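Local coordinates for selenium-binding protein (Sulfolobus tokodaii, PDB 2ECE) that is of unknown function but adopts a beta-propeller fold and may bind selenium, at residues N228-W233 against L244-E249; R251-L256 against G267-V272; S281-F286 against A294-E299. All coordinates share one frame; numbering follows the deposited sequence.

Interaction 1. Residues N228-W233 against L244-E249; sequences NRIHFW and LTLGEE
The end of strand 239-245 runs antiparallel to the start of strand 229-234, with I230 and L244 as a hydrogen-bonded pair and R229 and T245 as the non-hydrogen-bonded pair beside it. This beta hairpin supplies two neighbouring strands of a four-stranded propeller blade. Its ladder runs on into the loop, where L246 N meets N228 O at 2.8 Å, almost straight (176°) and nearly along the C=O axis. N228 carries CG in the crowded position between backbone N and carbonyl carbon (chi1 61°), so its amide crosses T245 obliquely, CG to CG2 3.8 Å, and nears G247 O. An alanine here would probably keep the backbone bond but lose the amide's cover over T245 CG2 and its approach to G247, leaving the loop less firmly placed. I230 and L244 point the same way, CG2 beside CB at 3.9 Å, and the same methyl reaches L246 CD2. On the opposite face, R229 CG passes T245 OG1, and the guanidinium goes on to a salt bridge with D186, H231 CE1 lying over one of its faces. Back on the I230 face, L244 CD1 meets F232 CE2 obliquely, 3.6 Å apart.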
ATOM      1  N   ASN A 228       7.622  -1.059  15.840  1.00 23.34           N
ATOM      2  CA  ASN A 228       6.421  -0.339  16.232  1.00 24.90           C
ATOM      3  C   ASN A 228       6.659   1.162  16.329  1.00 24.23           C
ATOM      4  O   ASN A 228       5.972   1.856  17.080  1.00 24.72           O
ATOM      5  CB  ASN A 228       5.889  -0.871  17.570  1.00 26.65           C
ATOM      6  CG  ASN A 228       6.879  -0.708  18.708  1.00 29.41           C
ATOM      7  OD1 ASN A 228       6.553  -0.992  19.864  1.00 33.31           O
ATOM      8  ND2 ASN A 228       8.088  -0.254  18.393  1.00 26.71           N
ATOM      9  N   ARG A 229       7.619   1.664  15.552  1.00 22.43           N
ATOM     10  CA  ARG A 229       7.951   3.082  15.565  1.00 22.33           C
ATOM     11  C   ARG A 229       7.693   3.779  14.233  1.00 21.75           C
ATOM     12  O   ARG A 229       7.749   3.155  13.172  1.00 21.20           O
ATOM     13  CB  ARG A 229       9.434   3.272  15.899  1.00 23.55           C
ATOM     14  CG  ARG A 229       9.943   2.452  17.065  1.00 25.48           C
ATOM     15  CD  ARG A 229      11.456   2.266  16.953  1.00 27.93           C
ATOM     16  NE  ARG A 229      12.213   3.468  17.278  1.00 29.20           N
ATOM     17  CZ  ARG A 229      13.493   3.647  16.968  1.00 29.91           C
ATOM     18  NH1 ARG A 229      14.161   2.703  16.316  1.00 28.83           N
ATOM     19  NH2 ARG A 229      14.110   4.765  17.321  1.00 31.43           N
ATOM     20  N   ILE A 230       7.409   5.078  14.308  1.00 21.65           N
ATOM     21  CA  ILE A 230       7.232   5.910  13.125  1.00 21.46           C
ATOM     22  C   ILE A 230       8.398   6.892  13.236  1.00 21.13           C
ATOM     23  O   ILE A 230       8.684   7.416  14.318  1.00 20.18           O
ATOM     24  CB  ILE A 230       5.884   6.684  13.112  1.00 22.44           C
ATOM     25  CG1 ILE A 230       5.905   7.737  11.995  1.00 23.42           C
ATOM     26  CG2 ILE A 230       5.634   7.346  14.452  1.00 21.42           C
ATOM     27  CD1 ILE A 230       4.546   8.398  11.730  1.00 22.39           C
ATOM     28  N   HIS A 231       9.091   7.117  12.129  1.00 19.35           N
ATOM     29  CA  HIS A 231      10.238   8.013  12.124  1.00 20.01           C
ATOM     30  C   HIS A 231       9.923   9.287  11.358  1.00 20.62           C
ATOM     31  O   HIS A 231       9.340   9.235  10.271  1.00 19.44           O
ATOM     32  CB  HIS A 231      11.435   7.311  11.477  1.00 20.32           C
ATOM     33  CG  HIS A 231      11.843   6.050  12.171  1.00 21.31           C
ATOM     34  ND1 HIS A 231      12.782   6.026  13.181  1.00 21.31           N
ATOM     35  CD2 HIS A 231      11.438   4.768  12.003  1.00 20.45           C
ATOM     36  CE1 HIS A 231      12.940   4.782  13.601  1.00 20.13           C
ATOM     37  NE2 HIS A 231      12.136   4.000  12.904  1.00 20.00           N
ATOM     38  N   PHE A 232      10.305  10.424  11.932  1.00 20.34           N
ATOM     39  CA  PHE A 232      10.087  11.721  11.301  1.00 21.69           C
ATOM     40  C   PHE A 232      11.427  12.237  10.805  1.00 21.86           C
ATOM     41  O   PHE A 232      12.396  12.297  11.567  1.00 22.87           O
ATOM     42  CB  PHE A 232       9.476  12.694  12.310  1.00 22.32           C
ATOM     43  CG  PHE A 232       8.157  12.235  12.844  1.00 23.75           C
ATOM     44  CD1 PHE A 232       7.008  12.351  12.072  1.00 22.34           C
ATOM     45  CD2 PHE A 232       8.077  11.600  14.082  1.00 22.62           C
ATOM     46  CE1 PHE A 232       5.794  11.833  12.517  1.00 22.53           C
ATOM     47  CE2 PHE A 232       6.868  11.078  14.538  1.00 23.18           C
ATOM     48  CZ  PHE A 232       5.725  11.194  13.751  1.00 22.83           C
ATOM     49  N   TRP A 233      11.478  12.612   9.530  1.00 20.94           N
ATOM     50  CA  TRP A 233      12.714  13.093   8.931  1.00 21.71           C
ATOM     51  C   TRP A 233      12.601  14.472   8.302  1.00 21.92           C
ATOM     52  O   TRP A 233      11.519  14.911   7.920  1.00 21.37           O
ATOM     53  CB  TRP A 233      13.175  12.159   7.811  1.00 20.57           C
ATOM     54  CG  TRP A 233      13.221  10.714   8.124  1.00 18.57           C
ATOM     55  CD1 TRP A 233      12.169   9.902   8.430  1.00 17.73           C
ATOM     56  CD2 TRP A 233      14.375   9.873   8.060  1.00 18.72           C
ATOM     57  NE1 TRP A 233      12.595   8.602   8.552  1.00 17.28           N
ATOM     58  CE2 TRP A 233      13.947   8.556   8.331  1.00 19.26           C
ATOM     59  CE3 TRP A 233      15.731  10.106   7.795  1.00 18.59           C
ATOM     60  CZ2 TRP A 233      14.830   7.465   8.348  1.00 19.42           C
ATOM     61  CZ3 TRP A 233      16.612   9.020   7.813  1.00 21.11           C
ATOM     62  CH2 TRP A 233      16.155   7.718   8.086  1.00 20.00           C
ATOM     63  N   LEU A 244       8.576   8.039  17.244  1.00 25.01           N
ATOM     64  CA  LEU A 244       7.593   7.801  18.287  1.00 25.23           C
ATOM     65  C   LEU A 244       7.224   6.329  18.258  1.00 25.04           C
ATOM     66  O   LEU A 244       7.186   5.709  17.192  1.00 25.08           O
ATOM     67  CB  LEU A 244       6.339   8.652  18.048  1.00 23.36           C
ATOM     68  CG  LEU A 244       6.449  10.164  18.239  1.00 22.13           C
ATOM     69  CD1 LEU A 244       5.175  10.836  17.723  1.00 23.38           C
ATOM     70  CD2 LEU A 244       6.666  10.478  19.719  1.00 24.27           C
ATOM     71  N   THR A 245       6.982   5.762  19.431  1.00 24.62           N
ATOM     72  CA  THR A 245       6.599   4.363  19.528  1.00 24.80           C
ATOM     73  C   THR A 245       5.079   4.313  19.613  1.00 25.49           C
ATOM     74  O   THR A 245       4.479   5.008  20.428  1.00 26.48           O
ATOM     75  CB  THR A 245       7.244   3.726  20.767  1.00 25.67           C
ATOM     76  OG1 THR A 245       8.663   3.682  20.574  1.00 26.48           O
ATOM     77  CG2 THR A 245       6.730   2.319  20.988  1.00 26.33           C
ATOM     78  N   LEU A 246       4.460   3.504  18.760  1.00 24.19           N
ATOM     79  CA  LEU A 246       3.005   3.395  18.718  1.00 25.92           C
ATOM     80  C   LEU A 246       2.469   2.261  19.591  1.00 27.09           C
ATOM     81  O   LEU A 246       1.853   1.317  19.096  1.00 26.91           O
ATOM     82  CB  LEU A 246       2.557   3.206  17.268  1.00 24.09           C
ATOM     83  CG  LEU A 246       3.189   4.256  16.344  1.00 25.63           C
ATOM     84  CD1 LEU A 246       2.832   3.984  14.897  1.00 24.52           C
ATOM     85  CD2 LEU A 246       2.724   5.645  16.767  1.00 24.61           C
ATOM     86  N   GLY A 247       2.704   2.371  20.897  1.00 28.13           N
ATOM     87  CA  GLY A 247       2.250   1.354  21.827  1.00 29.81           C
ATOM     88  C   GLY A 247       3.340   0.323  22.057  1.00 31.06           C
ATOM     89  O   GLY A 247       3.694  -0.422  21.140  1.00 29.60           O
ATOM     90  N   GLU A 248       3.878   0.276  23.276  1.00 32.55           N
ATOM     91  CA  GLU A 248       4.942  -0.679  23.603  1.00 34.86           C
ATOM     92  C   GLU A 248       4.581  -2.105  23.212  1.00 33.96           C
ATOM     93  O   GLU A 248       5.450  -2.881  22.820  1.00 33.94           O
ATOM     94  CB  GLU A 248       5.252  -0.674  25.104  1.00 38.66           C
ATOM     95  CG  GLU A 248       6.263   0.351  25.594  1.00 45.22           C
ATOM     96  CD  GLU A 248       6.486   0.238  27.101  1.00 48.84           C
ATOM     97  OE1 GLU A 248       5.528  -0.151  27.807  1.00 51.11           O
ATOM     98  OE2 GLU A 248       7.599   0.543  27.584  1.00 51.08           O
ATOM     99  N   GLU A 249       3.301  -2.448  23.314  1.00 32.59           N
ATOM    100  CA  GLU A 249       2.858  -3.805  23.012  1.00 32.09           C
ATOM    101  C   GLU A 249       2.426  -4.081  21.573  1.00 31.27           C
ATOM    102  O   GLU A 249       2.099  -5.219  21.238  1.00 31.72           O
ATOM    103  CB  GLU A 249       1.714  -4.204  23.951  1.00 32.65           C
ATOM    104  CG  GLU A 249       0.338  -3.732  23.494  1.00 35.01           C
ATOM    105  CD  GLU A 249       0.076  -2.258  23.763  1.00 36.64           C
ATOM    106  OE1 GLU A 249       1.038  -1.493  23.985  1.00 37.62           O
ATOM    107  OE2 GLU A 249      -1.107  -1.861  23.741  1.00 37.96           O
TER

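Interaction 2. Residues R251-L256 against G267-V272; sequences RMALEL and GFINMV
Strands 250-258 and 266-274 form an antiparallel beta hairpin, the innermost pair of strands in the next propeller blade, and every residue that touches here is buried. Two backbone bonds carry the pairing: V272 N to M252 O at 3.1 Å, and L254 N to N270 O, the latter nearly along the C=O axis. Between them A253 faces M271 in a non-hydrogen-bonded pair.

I269 can be followed outward. Its CB lies 3.7 Å from E255 O. CG1, anti to the backbone N (chi1 -175°), comes closer to that same carbonyl oxygen, 3.4 Å. The chain stays extended (chi2 173°), and so CD1 ends between two side chains of the facing strand, 3.8 Å from A253 CB and equally far from L256 CD2. M271, bent at chi2 and chi3, folds back to lay SD against A253 CB at 3.5 Å. Away from that face V272 CG2 presses on L254 CD1 at 3.5 Å, tight for two carbons. N270 and E255 lie side by side, amide and carboxylate planes 21° apart; N270 ND2 bonds to V323 O, while E255 forms a salt bridge with R257 through OE1 and a hydrogen bond with H75 through OE2. The like charge of D192 near OE1 would tend to raise its pKa, which R257 probably offsets.

R251 bonds through NH1 to E248 O and through NH2 to K223 O in helix 222-225. L246, from the loop after the preceding blade, packs on I269, strand 280-288 continues the sheet beyond 266-274, and strand 326-328 of the following blade lies against F268 and N270.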
ATOM      1  N   ARG A 251       2.837  -4.342  17.330  1.00 25.76           N
ATOM      2  CA  ARG A 251       3.845  -4.734  16.355  1.00 24.67           C
ATOM      3  C   ARG A 251       3.353  -4.568  14.911  1.00 23.57           C
ATOM      4  O   ARG A 251       2.177  -4.751  14.606  1.00 22.72           O
ATOM      5  CB  ARG A 251       4.279  -6.184  16.594  1.00 25.10           C
ATOM      6  CG  ARG A 251       5.038  -6.399  17.901  1.00 25.22           C
ATOM      7  CD  ARG A 251       6.360  -5.645  17.904  1.00 26.06           C
ATOM      8  NE  ARG A 251       7.164  -5.929  19.092  1.00 29.08           N
ATOM      9  CZ  ARG A 251       6.954  -5.395  20.294  1.00 30.69           C
ATOM     10  NH1 ARG A 251       5.960  -4.535  20.478  1.00 27.72           N
ATOM     11  NH2 ARG A 251       7.743  -5.725  21.314  1.00 29.55           N
ATOM     12  N   MET A 252       4.297  -4.236  14.040  1.00 22.84           N
ATOM     13  CA  MET A 252       4.057  -4.015  12.629  1.00 21.71           C
ATOM     14  C   MET A 252       3.409  -2.643  12.398  1.00 21.28           C
ATOM     15  O   MET A 252       2.186  -2.525  12.275  1.00 20.36           O
ATOM     16  CB  MET A 252       3.164  -5.123  12.066  1.00 22.40           C
ATOM     17  CG  MET A 252       3.763  -6.530  12.176  1.00 22.92           C
ATOM     18  SD  MET A 252       2.833  -7.797  11.292  1.00 23.51           S
ATOM     19  CE  MET A 252       3.198  -9.283  12.278  1.00 23.56           C
ATOM     20  N   ALA A 253       4.261  -1.638  12.199  1.00 20.13           N
ATOM     21  CA  ALA A 253       3.822  -0.276  11.930  1.00 18.88           C
ATOM     22  C   ALA A 253       3.903  -0.237  10.398  1.00 18.98           C
ATOM     23  O   ALA A 253       4.994   0.004   9.860  1.00 18.88           O
ATOM     24  CB  ALA A 253       4.798   0.725  12.564  1.00 18.85           C
ATOM     25  N   LEU A 254       2.785  -0.432   9.698  1.00 18.67           N
ATOM     26  CA  LEU A 254       2.800  -0.493   8.262  1.00 17.89           C
ATOM     27  C   LEU A 254       2.566   0.862   7.530  1.00 18.41           C
ATOM     28  O   LEU A 254       3.514   1.626   7.301  1.00 18.04           O
ATOM     29  CB  LEU A 254       1.763  -1.627   7.802  1.00 16.45           C
ATOM     30  CG  LEU A 254       2.206  -2.997   8.391  1.00 17.76           C
ATOM     31  CD1 LEU A 254       1.458  -4.048   7.618  1.00 13.71           C
ATOM     32  CD2 LEU A 254       3.722  -3.269   8.284  1.00 15.30           C
ATOM     33  N   GLU A 255       1.392   0.899   6.857  1.00 18.49           N
ATOM     34  CA  GLU A 255       0.974   1.977   5.966  1.00 18.69           C
ATOM     35  C   GLU A 255       0.816   3.369   6.492  1.00 19.53           C
ATOM     36  O   GLU A 255       0.029   3.622   7.425  1.00 19.26           O
ATOM     37  CB  GLU A 255      -0.327   1.571   5.220  1.00 18.04           C
ATOM     38  CG  GLU A 255      -0.286   0.261   4.424  1.00 19.53           C
ATOM     39  CD  GLU A 255       0.666   0.282   3.232  1.00 20.49           C
ATOM     40  OE1 GLU A 255       0.840   1.353   2.622  1.00 21.67           O
ATOM     41  OE2 GLU A 255       1.228  -0.782   2.890  1.00 20.41           O
ATOM     42  N   LEU A 256       1.534   4.290   5.852  1.00 17.04           N
ATOM     43  CA  LEU A 256       1.562   5.695   6.280  1.00 16.84           C
ATOM     44  C   LEU A 256       0.713   6.556   5.385  1.00 16.68           C
ATOM     45  O   LEU A 256       0.931   6.581   4.172  1.00 17.02           O
ATOM     46  CB  LEU A 256       3.005   6.239   6.281  1.00 16.09           C
ATOM     47  CG  LEU A 256       3.870   5.855   7.479  1.00 15.53           C
ATOM     48  CD1 LEU A 256       5.341   6.040   7.158  1.00 15.92           C
ATOM     49  CD2 LEU A 256       3.455   6.701   8.673  1.00 14.77           C
ATOM     50  N   GLY A 267      -1.475  12.654   9.818  1.00 21.37           N
ATOM     51  CA  GLY A 267      -1.815  11.516   8.996  1.00 20.30           C
ATOM     52  C   GLY A 267      -2.024  10.309   9.889  1.00 18.56           C
ATOM     53  O   GLY A 267      -1.900  10.405  11.116  1.00 19.43           O
ATOM     54  N   PHE A 268      -2.326   9.168   9.278  1.00 17.97           N
ATOM     55  CA  PHE A 268      -2.569   7.937  10.025  1.00 18.75           C
ATOM     56  C   PHE A 268      -1.586   6.818   9.701  1.00 20.70           C
ATOM     57  O   PHE A 268      -0.812   6.898   8.737  1.00 18.52           O
ATOM     58  CB  PHE A 268      -3.981   7.410   9.747  1.00 19.85           C
ATOM     59  CG  PHE A 268      -5.078   8.377  10.104  1.00 21.12           C
ATOM     60  CD1 PHE A 268      -5.466   9.374   9.212  1.00 21.33           C
ATOM     61  CD2 PHE A 268      -5.724   8.287  11.339  1.00 23.00           C
ATOM     62  CE1 PHE A 268      -6.489  10.272   9.543  1.00 23.25           C
ATOM     63  CE2 PHE A 268      -6.749   9.178  11.683  1.00 21.99           C
ATOM     64  CZ  PHE A 268      -7.130  10.173  10.782  1.00 23.40           C
ATOM     65  N   ILE A 269      -1.628   5.784  10.536  1.00 18.98           N
ATOM     66  CA  ILE A 269      -0.815   4.587  10.359  1.00 19.66           C
ATOM     67  C   ILE A 269      -1.481   3.454  11.128  1.00 21.08           C
ATOM     68  O   ILE A 269      -2.069   3.669  12.196  1.00 19.63           O
ATOM     69  CB  ILE A 269       0.640   4.748  10.868  1.00 19.92           C
ATOM     70  CG1 ILE A 269       1.438   3.483  10.522  1.00 20.52           C
ATOM     71  CG2 ILE A 269       0.662   4.967  12.371  1.00 19.73           C
ATOM     72  CD1 ILE A 269       2.929   3.575  10.827  1.00 17.49           C
ATOM     73  N   ASN A 270      -1.407   2.255  10.567  1.00 21.01           N
ATOM     74  CA  ASN A 270      -1.995   1.090  11.202  1.00 20.53           C
ATOM     75  C   ASN A 270      -0.949   0.221  11.896  1.00 22.37           C
ATOM     76  O   ASN A 270       0.154   0.010  11.375  1.00 22.48           O
ATOM     77  CB  ASN A 270      -2.752   0.252  10.161  1.00 19.13           C
ATOM     78  CG  ASN A 270      -1.858  -0.223   9.010  1.00 20.55           C
ATOM     79  OD1 ASN A 270      -1.163   0.572   8.372  1.00 19.98           O
ATOM     80  ND2 ASN A 270      -1.888  -1.520   8.734  1.00 16.84           N
ATOM     81  N   MET A 271      -1.294  -0.237  13.095  1.00 20.98           N
ATOM     82  CA  MET A 271      -0.455  -1.144  13.864  1.00 22.02           C
ATOM     83  C   MET A 271      -1.250  -2.427  13.723  1.00 22.31           C
ATOM     84  O   MET A 271      -2.379  -2.513  14.205  1.00 21.98           O
ATOM     85  CB  MET A 271      -0.378  -0.729  15.335  1.00 22.10           C
ATOM     86  CG  MET A 271       0.541   0.445  15.611  1.00 21.72           C
ATOM     87  SD  MET A 271       2.174   0.302  14.811  1.00 23.69           S
ATOM     88  CE  MET A 271       2.831  -1.166  15.580  1.00 21.39           C
ATOM     89  N   VAL A 272      -0.672  -3.415  13.048  1.00 21.73           N
ATOM     90  CA  VAL A 272      -1.369  -4.671  12.786  1.00 23.05           C
ATOM     91  C   VAL A 272      -1.805  -5.534  13.968  1.00 23.55           C
ATOM     92  O   VAL A 272      -2.952  -5.981  14.016  1.00 23.98           O
ATOM     93  CB  VAL A 272      -0.551  -5.569  11.822  1.00 23.48           C
ATOM     94  CG1 VAL A 272      -1.317  -6.856  11.530  1.00 23.54           C
ATOM     95  CG2 VAL A 272      -0.274  -4.817  10.522  1.00 21.84           C
TER

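Interaction 3. Residues S281-F286 against A294-E299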
ATOM      1  N   SER A 281      -4.804  -1.410  15.754  1.00 24.82           N
ATOM      2  CA  SER A 281      -5.086  -0.043  16.146  1.00 24.30           C
ATOM      3  C   SER A 281      -4.610   0.929  15.087  1.00 23.60           C
ATOM      4  O   SER A 281      -3.639   0.662  14.373  1.00 21.73           O
ATOM      5  CB  SER A 281      -4.432   0.280  17.496  1.00 24.28           C
ATOM      6  OG  SER A 281      -3.054  -0.043  17.507  1.00 26.03           O
ATOM      7  N   ILE A 282      -5.326   2.040  14.970  1.00 22.32           N
ATOM      8  CA  ILE A 282      -4.973   3.084  14.022  1.00 22.40           C
ATOM      9  C   ILE A 282      -4.471   4.249  14.853  1.00 24.17           C
ATOM     10  O   ILE A 282      -5.085   4.619  15.857  1.00 24.63           O
ATOM     11  CB  ILE A 282      -6.184   3.531  13.193  1.00 21.68           C
ATOM     12  CG1 ILE A 282      -6.726   2.342  12.393  1.00 18.72           C
ATOM     13  CG2 ILE A 282      -5.791   4.676  12.274  1.00 20.09           C
ATOM     14  CD1 ILE A 282      -5.673   1.630  11.545  1.00 18.76           C
ATOM     15  N   TRP A 283      -3.345   4.818  14.444  1.00 24.57           N
ATOM     16  CA  TRP A 283      -2.759   5.922  15.174  1.00 22.44           C
ATOM     17  C   TRP A 283      -2.683   7.183  14.336  1.00 23.58           C
ATOM     18  O   TRP A 283      -2.391   7.130  13.142  1.00 19.56           O
ATOM     19  CB  TRP A 283      -1.361   5.542  15.656  1.00 23.61           C
ATOM     20  CG  TRP A 283      -1.351   4.461  16.694  1.00 25.07           C
ATOM     21  CD1 TRP A 283      -1.714   3.153  16.530  1.00 24.64           C
ATOM     22  CD2 TRP A 283      -0.947   4.598  18.060  1.00 25.40           C
ATOM     23  NE1 TRP A 283      -1.556   2.466  17.712  1.00 24.42           N
ATOM     24  CE2 TRP A 283      -1.088   3.329  18.667  1.00 24.39           C
ATOM     25  CE3 TRP A 283      -0.480   5.670  18.831  1.00 26.18           C
ATOM     26  CZ2 TRP A 283      -0.776   3.103  20.014  1.00 25.58           C
ATOM     27  CZ3 TRP A 283      -0.169   5.443  20.178  1.00 24.64           C
ATOM     28  CH2 TRP A 283      -0.321   4.170  20.750  1.00 24.67           C
ATOM     29  N   LEU A 284      -2.955   8.314  14.980  1.00 22.78           N
ATOM     30  CA  LEU A 284      -2.904   9.614  14.328  1.00 23.41           C
ATOM     31  C   LEU A 284      -1.616  10.308  14.750  1.00 23.46           C
ATOM     32  O   LEU A 284      -1.408  10.562  15.935  1.00 24.43           O
ATOM     33  CB  LEU A 284      -4.099  10.475  14.761  1.00 25.41           C
ATOM     34  CG  LEU A 284      -4.154  11.939  14.306  1.00 26.49           C
ATOM     35  CD1 LEU A 284      -4.335  11.997  12.802  1.00 26.00           C
ATOM     36  CD2 LEU A 284      -5.312  12.660  15.005  1.00 26.32           C
ATOM     37  N   TRP A 285      -0.738  10.585  13.792  1.00 23.20           N
ATOM     38  CA  TRP A 285       0.494  11.296  14.105  1.00 21.64           C
ATOM     39  C   TRP A 285       0.229  12.729  13.663  1.00 22.81           C
ATOM     40  O   TRP A 285      -0.383  12.953  12.620  1.00 20.81           O
ATOM     41  CB  TRP A 285       1.702  10.697  13.362  1.00 21.58           C
ATOM     42  CG  TRP A 285       1.483  10.336  11.908  1.00 20.19           C
ATOM     43  CD1 TRP A 285       0.997   9.151  11.418  1.00 19.88           C
ATOM     44  CD2 TRP A 285       1.796  11.141  10.765  1.00 19.45           C
ATOM     45  NE1 TRP A 285       0.999   9.168  10.046  1.00 20.26           N
ATOM     46  CE2 TRP A 285       1.484  10.375   9.617  1.00 20.75           C
ATOM     47  CE3 TRP A 285       2.315  12.431  10.599  1.00 18.68           C
ATOM     48  CZ2 TRP A 285       1.672  10.861   8.317  1.00 18.05           C
ATOM     49  CZ3 TRP A 285       2.502  12.915   9.306  1.00 18.91           C
ATOM     50  CH2 TRP A 285       2.182  12.127   8.180  1.00 19.80           C
ATOM     51  N   PHE A 286       0.670  13.695  14.463  1.00 23.95           N
ATOM     52  CA  PHE A 286       0.434  15.103  14.157  1.00 25.75           C
ATOM     53  C   PHE A 286       1.458  16.024  14.816  1.00 27.01           C
ATOM     54  O   PHE A 286       2.032  15.684  15.854  1.00 27.91           O
ATOM     55  CB  PHE A 286      -0.980  15.481  14.613  1.00 27.26           C
ATOM     56  CG  PHE A 286      -1.224  15.265  16.086  1.00 27.01           C
ATOM     57  CD1 PHE A 286      -1.108  16.319  16.986  1.00 27.79           C
ATOM     58  CD2 PHE A 286      -1.549  14.000  16.575  1.00 29.54           C
ATOM     59  CE1 PHE A 286      -1.312  16.125  18.354  1.00 27.25           C
ATOM     60  CE2 PHE A 286      -1.753  13.792  17.942  1.00 30.24           C
ATOM     61  CZ  PHE A 286      -1.633  14.860  18.833  1.00 29.56           C
ATOM     62  N   ALA A 294       1.657  11.415  18.542  1.00 28.93           N
ATOM     63  CA  ALA A 294       0.975  10.250  17.995  1.00 29.30           C
ATOM     64  C   ALA A 294       0.018   9.701  19.047  1.00 30.64           C
ATOM     65  O   ALA A 294       0.417   9.437  20.184  1.00 30.87           O
ATOM     66  CB  ALA A 294       1.985   9.188  17.599  1.00 26.96           C
ATOM     67  N   GLU A 295      -1.243   9.534  18.660  1.00 29.62           N
ATOM     68  CA  GLU A 295      -2.270   9.027  19.560  1.00 30.04           C
ATOM     69  C   GLU A 295      -3.110   7.940  18.906  1.00 27.85           C
ATOM     70  O   GLU A 295      -3.389   7.995  17.707  1.00 25.51           O
ATOM     71  CB  GLU A 295      -3.187  10.172  19.997  1.00 32.60           C
ATOM     72  CG  GLU A 295      -2.654  10.998  21.155  1.00 38.20           C
ATOM     73  CD  GLU A 295      -3.396  12.305  21.316  1.00 40.57           C
ATOM     74  OE1 GLU A 295      -4.601  12.350  20.978  1.00 42.24           O
ATOM     75  OE2 GLU A 295      -2.774  13.283  21.786  1.00 43.95           O
ATOM     76  N   LYS A 296      -3.514   6.952  19.700  1.00 26.37           N
ATOM     77  CA  LYS A 296      -4.344   5.869  19.192  1.00 26.12           C
ATOM     78  C   LYS A 296      -5.762   6.408  19.056  1.00 26.49           C
ATOM     79  O   LYS A 296      -6.336   6.909  20.023  1.00 24.78           O
ATOM     80  CB  LYS A 296      -4.313   4.674  20.152  1.00 25.81           C
ATOM     81  CG  LYS A 296      -5.146   3.487  19.687  1.00 27.83           C
ATOM     82  CD  LYS A 296      -4.781   2.194  20.436  1.00 30.75           C
ATOM     83  CE  LYS A 296      -5.046   2.282  21.935  1.00 33.78           C
ATOM     84  NZ  LYS A 296      -4.762   0.979  22.613  1.00 35.29           N
ATOM     85  N   VAL A 297      -6.329   6.315  17.857  1.00 27.07           N
ATOM     86  CA  VAL A 297      -7.676   6.827  17.633  1.00 27.06           C
ATOM     87  C   VAL A 297      -8.708   5.758  17.291  1.00 28.04           C
ATOM     88  O   VAL A 297      -9.914   6.007  17.364  1.00 29.10           O
ATOM     89  CB  VAL A 297      -7.675   7.911  16.532  1.00 27.25           C
ATOM     90  CG1 VAL A 297      -6.895   9.125  17.022  1.00 26.39           C
ATOM     91  CG2 VAL A 297      -7.053   7.368  15.253  1.00 25.90           C
ATOM     92  N   ILE A 298      -8.237   4.574  16.914  1.00 26.83           N
ATOM     93  CA  ILE A 298      -9.122   3.460  16.584  1.00 26.95           C
ATOM     94  C   ILE A 298      -8.497   2.162  17.082  1.00 28.35           C
ATOM     95  O   ILE A 298      -7.302   1.934  16.910  1.00 27.36           O
ATOM     96  CB  ILE A 298      -9.334   3.296  15.060  1.00 25.82           C
ATOM     97  CG1 ILE A 298     -10.027   4.521  14.469  1.00 25.27           C
ATOM     98  CG2 ILE A 298     -10.180   2.057  14.793  1.00 29.64           C
ATOM     99  CD1 ILE A 298     -10.112   4.486  12.949  1.00 22.35           C
ATOM    100  N   GLU A 299      -9.308   1.312  17.700  1.00 29.35           N
ATOM    101  CA  GLU A 299      -8.821   0.029  18.182  1.00 30.01           C
ATOM    102  C   GLU A 299      -9.888  -0.997  17.866  1.00 30.95           C
ATOM    103  O   GLU A 299     -11.057  -0.818  18.214  1.00 29.91           O
ATOM    104  CB  GLU A 299      -8.551   0.058  19.690  1.00 32.07           C
ATOM    105  CG  GLU A 299      -7.875  -1.214  20.209  1.00 34.58           C
ATOM    106  CD  GLU A 299      -7.593  -1.184  21.703  1.00 38.07           C
ATOM    107  OE1 GLU A 299      -7.038  -0.178  22.193  1.00 39.93           O
ATOM    108  OE2 GLU A 299      -7.918  -2.173  22.391  1.00 40.88           O
TER
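A classic beta bulge interrupts the antiparallel hairpin of strands 280-288 and 291-304 in this propeller blade, with V297 and I298 both set against I282. I282 O takes V297 N at 2.9 Å, nearly along its C=O axis, and I298 N more weakly at 3.3 Å; I282 N in turn gives to I298 O. Past the bulge the ladder resumes between L284 and E295, joined by a bond in each direction. On the face bearing S281 and W283, W283 NE1 bonds to S281 OG at 2.9 Å, close to the ring plane, which is likely to help set the turn of the indole. K296 then crosses over one face of that indole, its CB 3.8 Å from the centroid of the six-membered ring and 9° off the normal. Farther along the lysine, CD lies 3.5 Å from S281 CB. A bend at chi3 (62°) carries NZ to a salt bridge with E299 OE1, 2.6 Å away. On the other face I282 and I298 lie side by side, next to L335 of strand 334-339, while E295 OE2 meets the edge of F286 at CZ, 3.5 Å, the carboxylate and ring planes 84° apart. The lysine thus offers the indole its aliphatic carbons in a CH-pi contact and spends its ammonium on E299, and the carboxylate at F286 is likely to be drawn to the slightly positive ring edge.

The three contacts follow one another along the chain without overlap. Interaction 1 closes one propeller blade, and the chain then enters strand 250-258, the first strand of the next blade, whose sheet holds interactions 2 and 3. There strands 266-274 and 280-288 are neighbours, probably bonded through M271 N to S281 O and W283 N to I269 O, so 2 and 3 are parts of one continuous sheet, their centres about 9 Å apart. Interaction 1 lies about 9 Å from interaction 2 and 11 Å from interaction 3, centre to centre. L246 bridges the two blades, touching I269 and W283, while I230 packs on L256 and W285. Together the contacts describe how adjacent blades meet face to face.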